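Uncharacterized protein (Arthrobacter sp., PDB 3BL4) is of unknown function but belongs to a family of the STAS clan, and its two copies pair into a dimer in the crystal assembly. Local coordinates at residues 40-43 with 44-48. Sequence-based numbering, arbitrary orientation.
Sequences AMLR and VNQLC
Ala40 O accepts the backbone amide of Val44 at 3.2 Å (N to O), the first of four i to i+4 bonds that join 40-43 to 44-48 near the C-terminal end of helix 34-48, the crossover helix of a beta-alpha-beta unit between strands 22-25 and 53-58. The same carbonyl oxygen touches a branch of the valine, CG2 lying 3.3 Å from Ala40 O, while Val44 itself packs on Leu22 and Met55 of the sheet. Met41, a selenomethionine, accepts the backbone N of Asn45 on its O at 3.0 Å. With CG anti to the backbone N (chi1 -178°) and the chain bent beyond it, Met41 brings SE to 4.4 Å from Val44 CB, while its CG lies 3.8 Å from Asn45 ND2. That carboxamide faces the second subunit, where OD1 accepts from Gln78 N and ND2 donates to Pro76 O. Without it, as with an alanine here, Gln78 N and Pro76 O of the second subunit would probably each lose a mate and the interface would be weakened. Leu42 O accepts Gln46 N, and the leucine's CG and CD1 lie against the extended glutamine, Leu42 CD1 at 3.9 Å from Gln46 NE2. Arg43 O accepts Leu47 N; the arginine side chain, bent at chi2 and chi3, hydrogen-bonds Thr10 O through NH2. The guanidinium plane is turned 68° from the side-chain carboxamide of Gln46, whose OE1 sits 3.5 Å from Arg43 CD.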
loop_
_atom_site.group_PDB
_atom_site.type_symbol
_atom_site.label_atom_id
_atom_site.label_comp_id
_atom_site.label_asym_id
_atom_site.label_seq_id
_atom_site.Cartn_x
_atom_site.Cartn_y
_atom_site.Cartn_z
ATOM N N ALA A 40 -8.616 -2.032 10.885
ATOM C CA ALA A 40 -9.220 -0.709 10.802
ATOM C C ALA A 40 -10.243 -0.632 9.676
ATOM O O ALA A 40 -11.292 -0.033 9.854
ATOM C CB ALA A 40 -8.152 0.373 10.640
HETATM N N MSE A 41 -9.941 -1.238 8.525
HETATM C CA MSE A 41 -10.871 -1.215 7.397
HETATM C C MSE A 41 -12.067 -2.132 7.667
HETATM O O MSE A 41 -13.189 -1.821 7.250
HETATM C CB MSE A 41 -10.185 -1.608 6.093
HETATM C CG MSE A 41 -11.120 -1.552 4.876
HETATM SE SE MSE A 41 -11.623 0.269 4.414
HETATM C CE MSE A 41 -10.110 0.725 3.493
ATOM N N LEU A 42 -11.832 -3.245 8.368
ATOM C CA LEU A 42 -12.920 -4.155 8.747
ATOM C C LEU A 42 -13.949 -3.411 9.576
ATOM O O LEU A 42 -15.126 -3.531 9.329
ATOM C CB LEU A 42 -12.414 -5.378 9.529
ATOM C CG LEU A 42 -13.509 -6.285 10.105
ATOM C CD1 LEU A 42 -14.366 -6.856 8.992
ATOM C CD2 LEU A 42 -12.908 -7.413 10.952
ATOM N N ARG A 43 -13.480 -2.635 10.547
ATOM C CA ARG A 43 -14.351 -1.852 11.421
ATOM C C ARG A 43 -15.113 -0.760 10.661
ATOM O O ARG A 43 -16.257 -0.472 10.981
ATOM C CB ARG A 43 -13.548 -1.222 12.571
ATOM C CG ARG A 43 -12.816 -2.213 13.495
ATOM C CD ARG A 43 -13.735 -3.292 14.111
ATOM N NE ARG A 43 -14.809 -2.715 14.924
ATOM C CZ ARG A 43 -14.667 -2.211 16.158
ATOM N NH1 ARG A 43 -13.492 -2.197 16.790
ATOM N NH2 ARG A 43 -15.725 -1.702 16.772
ATOM N N VAL A 44 -14.463 -0.134 9.690
ATOM C CA VAL A 44 -15.126 0.839 8.815
ATOM C C VAL A 44 -16.280 0.184 8.066
ATOM O O VAL A 44 -17.376 0.749 7.969
ATOM C CB VAL A 44 -14.163 1.409 7.764
ATOM C CG1 VAL A 44 -14.949 2.103 6.643
ATOM C CG2 VAL A 44 -13.136 2.350 8.412
ATOM N N ASN A 45 -16.013 -0.999 7.517
ATOM C CA ASN A 45 -17.007 -1.742 6.742
ATOM C C ASN A 45 -18.146 -2.214 7.621
ATOM O O ASN A 45 -19.283 -2.106 7.220
ATOM C CB ASN A 45 -16.371 -2.933 5.992
ATOM C CG ASN A 45 -15.458 -2.493 4.844
ATOM O OD1 ASN A 45 -15.641 -1.417 4.273
ATOM N ND2 ASN A 45 -14.468 -3.332 4.506
ATOM N N GLN A 46 -17.844 -2.711 8.815
ATOM C CA GLN A 46 -18.891 -3.145 9.741
ATOM C C GLN A 46 -19.787 -1.975 10.173
ATOM O O GLN A 46 -20.998 -2.133 10.305
ATOM C CB GLN A 46 -18.283 -3.823 10.964
ATOM C CG GLN A 46 -17.608 -5.155 10.676
ATOM C CD GLN A 46 -16.956 -5.766 11.920
ATOM O OE1 GLN A 46 -16.519 -5.052 12.821
ATOM N NE2 GLN A 46 -16.910 -7.097 11.974
ATOM N N LEU A 47 -19.197 -0.799 10.368
ATOM C CA LEU A 47 -19.970 0.386 10.757
ATOM C C LEU A 47 -20.856 0.845 9.618
ATOM O O LEU A 47 -21.978 1.254 9.846
ATOM C CB LEU A 47 -19.040 1.522 11.204
ATOM C CG LEU A 47 -19.631 2.899 11.498
ATOM C CD1 LEU A 47 -20.756 2.780 12.514
ATOM C CD2 LEU A 47 -18.551 3.837 11.990
ATOM N N CYS A 48 -20.347 0.792 8.391
ATOM C CA CYS A 48 -21.070 1.309 7.227
ATOM C C CYS A 48 -22.225 0.411 6.801
ATOM O O CYS A 48 -23.243 0.893 6.300
ATOM C CB CYS A 48 -20.123 1.473 6.048
ATOM S SG CYS A 48 -19.018 2.883 6.179
#